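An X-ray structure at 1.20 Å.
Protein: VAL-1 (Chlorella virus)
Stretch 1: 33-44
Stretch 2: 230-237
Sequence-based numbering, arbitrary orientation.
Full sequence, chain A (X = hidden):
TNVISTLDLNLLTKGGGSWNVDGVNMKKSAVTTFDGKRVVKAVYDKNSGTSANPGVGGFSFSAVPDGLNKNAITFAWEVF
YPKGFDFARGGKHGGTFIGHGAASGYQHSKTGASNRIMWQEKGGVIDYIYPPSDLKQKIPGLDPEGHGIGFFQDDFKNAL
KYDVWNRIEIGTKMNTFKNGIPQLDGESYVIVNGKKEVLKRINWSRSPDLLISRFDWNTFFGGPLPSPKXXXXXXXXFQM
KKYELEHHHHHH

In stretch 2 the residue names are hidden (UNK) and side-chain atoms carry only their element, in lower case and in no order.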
ATOM      1  N   THR A  33      -0.242  21.333   7.785  1.00 13.59           N
ATOM      2  CA  THR A  33       0.711  21.861   6.826  1.00 15.08           C
ATOM      3  C   THR A  33       2.132  21.647   7.341  1.00 14.73           C
ATOM      4  O   THR A  33       2.381  21.940   8.512  1.00 18.23           O
ATOM      5  CB  THR A  33       0.469  23.370   6.649  1.00 17.60           C
ATOM      6  OG1 THR A  33      -0.810  23.499   6.004  1.00 20.20           O
ATOM      7  CG2 THR A  33       1.491  23.997   5.708  1.00 19.67           C
ATOM      8  N   PHE A  34       2.971  21.158   6.440  1.00 14.34           N
ATOM      9  CA  PHE A  34       4.361  20.886   6.852  1.00 15.24           C
ATOM     10  C   PHE A  34       5.197  21.155   5.633  1.00 15.64           C
ATOM     11  O   PHE A  34       4.853  20.692   4.514  1.00 13.97           O
ATOM     12  CB  PHE A  34       4.518  19.460   7.419  1.00 14.49           C
ATOM     13  CG  PHE A  34       5.992  19.074   7.647  1.00 15.29           C
ATOM     14  CD1 PHE A  34       6.632  19.555   8.793  1.00 20.02           C
ATOM     15  CD2 PHE A  34       6.696  18.297   6.779  1.00 13.84           C
ATOM     16  CE1 PHE A  34       7.978  19.257   9.023  1.00 23.40           C
ATOM     17  CE2 PHE A  34       8.023  17.989   6.978  1.00 16.30           C
ATOM     18  CZ  PHE A  34       8.661  18.498   8.101  1.00 22.74           C
ATOM     19  N   ASP A  35       6.283  21.933   5.750  1.00 15.53           N
ATOM     20  CA  ASP A  35       7.173  22.184   4.619  1.00 16.05           C
ATOM     21  C   ASP A  35       6.413  22.725   3.397  1.00 15.86           C
ATOM     22  O   ASP A  35       6.741  22.370   2.251  1.00 18.04           O
ATOM     23  CB  ASP A  35       7.904  20.904   4.204  1.00 17.97           C
ATOM     24  CG  ASP A  35       9.086  21.156   3.310  1.00 19.40           C
ATOM     25  OD1 ASP A  35       9.669  22.273   3.378  1.00 19.95           O
ATOM     26  OD2 ASP A  35       9.471  20.265   2.522  1.00 23.67           O
ATOM     27  N   GLY A  36       5.411  23.566   3.674  1.00 19.09           N
ATOM     28  CA  GLY A  36       4.690  24.250   2.606  1.00 19.21           C
ATOM     29  C   GLY A  36       3.688  23.385   1.879  1.00 19.69           C
ATOM     30  O   GLY A  36       3.130  23.806   0.856  1.00 20.84           O
ATOM     31  N   LYS A  37       3.457  22.171   2.376  1.00 15.79           N
ATOM     32  CA  LYS A  37       2.556  21.227   1.739  1.00 13.80           C
ATOM     33  C   LYS A  37       1.418  20.833   2.661  1.00 12.35           C
ATOM     34  O   LYS A  37       1.569  20.882   3.912  1.00 13.63           O
ATOM     35  CB  LYS A  37       3.299  19.939   1.371  1.00 15.71           C
ATOM     36  CG  LYS A  37       4.504  20.143   0.457  1.00 16.42           C
ATOM     37  CD  LYS A  37       5.261  18.823   0.313  1.00 19.83           C
ATOM     38  CE  LYS A  37       6.572  19.014  -0.457  1.00 23.84           C
ATOM     39  NZ  LYS A  37       6.279  19.323  -1.886  1.00 35.39           N
ATOM     40  N   ARG A  38       0.292  20.437   2.029  1.00 12.95           N
ATOM     41  CA  ARG A  38      -0.827  19.919   2.825  1.00 13.12           C
ATOM     42  C   ARG A  38      -0.538  18.435   3.019  1.00 10.37           C
ATOM     43  O   ARG A  38      -0.356  17.790   1.981  1.00 11.86           O
ATOM     44  CB  ARG A  38      -2.167  20.186   2.123  1.00 13.02           C
ATOM     45  CG  ARG A  38      -3.327  20.095   3.102  1.00 16.65           C
ATOM     46  CD  ARG A  38      -3.338  21.299   4.033  1.00 20.54           C
ATOM     47  NE  ARG A  38      -4.485  21.336   4.909  1.00 19.93           N
ATOM     48  CZ  ARG A  38      -4.607  21.783   6.147  1.00 16.54           C
ATOM     49  NH1 ARG A  38      -3.596  22.307   6.803  1.00 19.05           N
ATOM     50  NH2 ARG A  38      -5.754  21.734   6.816  1.00 20.86           N
ATOM     51  N   VAL A  39      -0.436  17.979   4.252  1.00  9.55           N
ATOM     52  CA  VAL A  39       0.009  16.629   4.531  1.00  9.67           C
ATOM     53  C   VAL A  39      -0.891  15.984   5.564  1.00  9.41           C
ATOM     54  O   VAL A  39      -1.696  16.622   6.216  1.00 11.02           O
ATOM     55  CB  VAL A  39       1.454  16.663   5.114  1.00 10.60           C
ATOM     56  CG1 VAL A  39       2.381  17.481   4.222  1.00 12.56           C
ATOM     57  CG2 VAL A  39       1.456  17.188   6.537  1.00 13.38           C
ATOM     58  N   VAL A  40      -0.703  14.649   5.722  1.00  9.20           N
ATOM     59  CA  VAL A  40      -1.169  14.005   6.947  1.00  8.70           C
ATOM     60  C   VAL A  40       0.080  13.750   7.791  1.00  8.95           C
ATOM     61  O   VAL A  40       1.047  13.132   7.339  1.00  9.55           O
ATOM     62  CB  VAL A  40      -1.919  12.688   6.698  1.00  9.34           C
ATOM     63  CG1 VAL A  40      -2.441  12.159   8.037  1.00  9.45           C
ATOM     64  CG2 VAL A  40      -3.081  12.895   5.737  1.00 10.23           C
ATOM     65  N   LYS A  41       0.037  14.295   9.023  1.00  9.05           N
ATOM     66  CA  LYS A  41       1.041  13.989  10.033  1.00  9.27           C
ATOM     67  C   LYS A  41       0.608  12.654  10.656  1.00  8.57           C
ATOM     68  O   LYS A  41      -0.387  12.633  11.391  1.00  9.84           O
ATOM     69  CB  LYS A  41       1.116  15.095  11.067  1.00 10.48           C
ATOM     70  CG  LYS A  41       2.133  14.882  12.192  1.00 13.27           C
ATOM     71  CD  LYS A  41       1.921  15.967  13.275  1.00 21.83           C
ATOM     72  CE  LYS A  41       3.056  16.057  14.253  1.00 29.15           C
ATOM     73  NZ  LYS A  41       3.104  17.339  15.011  1.00 49.32           N
ATOM     74  N   ALA A  42       1.316  11.612  10.309  1.00  8.69           N
ATOM     75  CA  ALA A  42       1.042  10.259  10.855  1.00  8.28           C
ATOM     76  C   ALA A  42       1.742  10.106  12.192  1.00  7.93           C
ATOM     77  O   ALA A  42       3.007  10.192  12.256  1.00 10.98           O
ATOM     78  CB  ALA A  42       1.571   9.207   9.898  1.00  9.70           C
ATOM     79  N   VAL A  43       0.946   9.916  13.218  1.00  7.70           N
ATOM     80  CA  VAL A  43       1.497   9.818  14.583  1.00  7.97           C
ATOM     81  C   VAL A  43       1.534   8.377  14.995  1.00  7.79           C
ATOM     82  O   VAL A  43       0.512   7.694  15.024  1.00  8.32           O
ATOM     83  CB  VAL A  43       0.610  10.636  15.527  1.00  9.62           C
ATOM     84  CG1 VAL A  43       0.991  10.391  16.985  1.00 10.16           C
ATOM     85  CG2 VAL A  43       0.702  12.118  15.181  1.00 11.00           C
ATOM     86  N   TYR A  44       2.724   7.881  15.278  1.00  8.88           N
ATOM     87  CA  TYR A  44       2.911   6.495  15.696  1.00  7.86           C
ATOM     88  C   TYR A  44       3.362   6.526  17.146  1.00  9.11           C
ATOM     89  O   TYR A  44       4.540   6.855  17.425  1.00 10.18           O
ATOM     90  CB  TYR A  44       3.942   5.800  14.831  1.00  9.64           C
ATOM     91  CG  TYR A  44       3.731   5.801  13.320  1.00  8.39           C
ATOM     92  CD1 TYR A  44       2.957   4.847  12.655  1.00  7.78           C
ATOM     93  CD2 TYR A  44       4.352   6.806  12.574  1.00  7.79           C
ATOM     94  CE1 TYR A  44       2.763   4.858  11.282  1.00  7.84           C
ATOM     95  CE2 TYR A  44       4.183   6.792  11.227  1.00  8.87           C
ATOM     96  CZ  TYR A  44       3.416   5.852  10.565  1.00  7.69           C
ATOM     97  OH  TYR A  44       3.301   5.922   9.197  1.00  8.53           O
ATOM     98  N   UNK A 230       7.571   7.113  20.439  1.00 10.18           N
ATOM     99  CA  UNK A 230       6.632   8.052  19.843  1.00 10.30           C
ATOM    100  C   UNK A 230       7.332   8.787  18.715  1.00  9.60           C
ATOM    101  O   UNK A 230       8.405   9.349  18.948  1.00 12.05           O
ATOM    102  c   UNK A 230       5.379   8.588  22.019  1.00 13.58           C
ATOM    103  o   UNK A 230       4.736   7.545  21.958  1.00 11.56           O
ATOM    104  c   UNK A 230       6.182   9.104  20.861  1.00 11.20           C
ATOM    105  n   UNK A 230       5.472   9.359  23.115  1.00 25.16           N
ATOM    106  N   UNK A 231       6.769   8.755  17.540  1.00  9.86           N
ATOM    107  CA  UNK A 231       7.435   9.426  16.363  1.00  9.54           C
ATOM    108  C   UNK A 231       6.390   9.718  15.315  1.00  9.48           C
ATOM    109  O   UNK A 231       5.268   9.206  15.392  1.00 10.26           O
ATOM    110  o   UNK A 231      10.502   6.902  14.873  1.00 10.21           O
ATOM    111  n   UNK A 231       9.281   4.996  15.194  1.00  9.83           N
ATOM    112  c   UNK A 231       9.437   6.333  15.189  1.00  9.27           C
ATOM    113  c   UNK A 231       8.602   8.616  15.825  1.00 11.71           C
ATOM    114  c   UNK A 231       8.223   7.148  15.564  1.00  9.29           C
ATOM    115  N   UNK A 232       6.728  10.582  14.372  1.00 10.33           N
ATOM    116  CA  UNK A 232       5.829  10.970  13.299  1.00  9.76           C
ATOM    117  C   UNK A 232       6.494  10.905  11.947  1.00  9.14           C
ATOM    118  O   UNK A 232       7.716  11.013  11.821  1.00 10.68           O
ATOM    119  c   UNK A 232       5.267  12.391  13.488  1.00 11.93           C
ATOM    120  c   UNK A 232       6.322  13.438  13.230  1.00 15.22           C
ATOM    121  c   UNK A 232       4.703  12.580  14.902  1.00 11.82           C
ATOM    122  N   UNK A 233       5.683  10.736  10.922  1.00  9.14           N
ATOM    123  CA  UNK A 233       6.081  10.867   9.536  1.00  8.66           C
ATOM    124  C   UNK A 233       5.005  11.685   8.842  1.00  9.17           C
ATOM    125  O   UNK A 233       3.872  11.767   9.332  1.00 11.12           O
ATOM    126  c   UNK A 233       6.269   9.512   8.873  1.00 11.10           C
ATOM    127  N   UNK A 234       5.335  12.238   7.683  1.00  8.99           N
ATOM    128  CA  UNK A 234       4.340  13.025   6.966  1.00  9.15           C
ATOM    129  C   UNK A 234       4.082  12.439   5.578  1.00  8.90           C
ATOM    130  O   UNK A 234       5.028  12.119   4.861  1.00 11.16           O
ATOM    131  o   UNK A 234       6.256  16.959  11.699  1.00 15.89           O
ATOM    132  c   UNK A 234       5.159  15.142   8.109  1.00 10.68           C
ATOM    133  c   UNK A 234       5.857  16.356  10.504  1.00 12.83           C
ATOM    134  c   UNK A 234       4.207  15.827   8.861  1.00 11.10           C
ATOM    135  c   UNK A 234       4.795  14.483   6.806  1.00 11.03           C
ATOM    136  c   UNK A 234       6.478  15.073   8.585  1.00 11.08           C
ATOM    137  c   UNK A 234       4.549  16.427  10.073  1.00 12.01           C
ATOM    138  c   UNK A 234       6.817  15.678   9.771  1.00 12.96           C
ATOM    139  N   UNK A 235       2.821  12.324   5.206  1.00  9.20           N
ATOM    140  CA  UNK A 235       2.448  11.805   3.901  1.00  9.09           C
ATOM    141  C   UNK A 235       1.722  12.885   3.110  1.00  8.99           C
ATOM    142  O   UNK A 235       0.944  13.659   3.643  1.00  9.76           O
ATOM    143  c   UNK A 235       1.472  10.584   4.091  1.00  8.24           C
ATOM    144  c   UNK A 235       3.509   7.113   5.705  1.00  8.52           C
ATOM    145  c   UNK A 235       2.897   8.050   6.552  1.00  8.13           C
ATOM    146  c   UNK A 235       2.801   8.438   3.805  1.00  8.36           C
ATOM    147  c   UNK A 235       2.254   9.170   6.024  1.00  8.71           C
ATOM    148  c   UNK A 235       2.202   9.360   4.633  1.00  7.85           C
ATOM    149  c   UNK A 235       3.450   7.308   4.317  1.00  8.35           C
ATOM    150  N   UNK A 236       1.976  12.916   1.812  1.00  9.02           N
ATOM    151  CA  UNK A 236       1.342  13.966   0.995  1.00  9.29           C
ATOM    152  C   UNK A 236       1.218  13.508  -0.428  1.00  8.64           C
ATOM    153  O   UNK A 236       1.819  12.525  -0.833  1.00  9.17           O
ATOM    154  c   UNK A 236       3.520  15.136   0.353  1.00 11.22           C
ATOM    155  c   UNK A 236       2.178  15.278   1.099  1.00 10.72           C
ATOM    156  o   UNK A 236       1.414  16.371   0.569  1.00 11.85           O
ATOM    157  N   UNK A 237       0.454  14.273  -1.219  1.00  9.28           N
ATOM    158  CA  UNK A 237       0.409  14.123  -2.658  1.00 11.04           C
ATOM    159  C   UNK A 237      -0.018  12.712  -3.058  1.00 10.55           C
ATOM    160  O   UNK A 237       0.658  12.047  -3.862  1.00 10.66           O
ATOM    161  n   UNK A 237       2.647  14.735  -5.549  1.00 15.26           N
ATOM    162  c   UNK A 237       1.768  14.480  -3.308  1.00 12.12           C
ATOM    163  c   UNK A 237       1.554  14.847  -4.762  1.00 13.01           C
ATOM    164  o   UNK A 237       0.463  15.210  -5.201  1.00 14.74           O
TER
HETATM  165  O   HOH W   1      -1.506  16.662  -0.582  1.00 16.21           O

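Position 230 precedes the strand and carries two side-chain carbons, the second bonded to one oxygen and one nitrogen, a short carboxamide. Its CA lies 3.4 Å from Tyr44 O in a CA-H...O contact. The residue is Asn230.

At position 231 three carbons lead to a terminal oxygen and nitrogen, an amide one methylene longer. The backbone pairs with Tyr44 in both directions, N to Tyr44 O and O to Tyr44 N, each 2.9 Å, while both amide ends are hydrogen-bonded elsewhere in the structure. This is Gln231.

Position 232 has three carbons, one carrying the other two, and no polar atom. One branch tip lies 4.0 Å from Val43 CG2, and the side chain also meets the aliphatic part of Lys41. A beta-branched, purely apolar group identifies Val232, whose CA approaches Ala42 O at 3.1 Å in a second CA-H...O contact.

A single carbon makes up the side chain at position 233. This CB sits 4.2 Å from Tyr44 CE2, near the plane of that ring, and the backbone N and O bond to Ala42 O (3.0 Å) and Ala42 N (2.7 Å). It is Ala233.

Position 234 shows one carbon, then a six-carbon ring bearing one oxygen. The ring lies flat against that of Phe34, with centroids 3.8 Å apart and planes at 3°, and Val39 and Lys41 also touch it. The ring oxygen makes it Tyr234; its CD1 is 3.8 Å from Val39 CG2.

At position 235 there is again one carbon and a six-carbon ring, but no oxygen. The ring edge meets Ala42 CB and Tyr44 OH, and the backbone N and O bond to Val40 O (2.9 Å) and Val40 N (2.8 Å). This is Phe235, with CE2 3.8 Å from Ala42 CB.

Position 236 bears one carbon carrying an oxygen and a carbon. The oxygen donates a hydrogen bond to Arg38 O at 2.7 Å, and CB lies 3.8 Å from Val39 CG1. The residue is Thr236.

Position 237 has two carbons, the second holding an oxygen and a nitrogen, and touches nothing on stretch 1. This is Asn237; a water accepts from its N (3.2 Å) and donates to Arg38 O (3.0 Å).

The contact is an antiparallel strand pairing in which reciprocal backbone bonds set the register. Alternation places Val232, Tyr234 and Thr236 on one face with Val39, Lys41 and Val43, and Ala233 and Phe235 on the other with Ala42 and Tyr44. The Phe34–Tyr234 stack extends the packing beyond the paired residues.

Stretch 2 230-237: NQVAYFTN
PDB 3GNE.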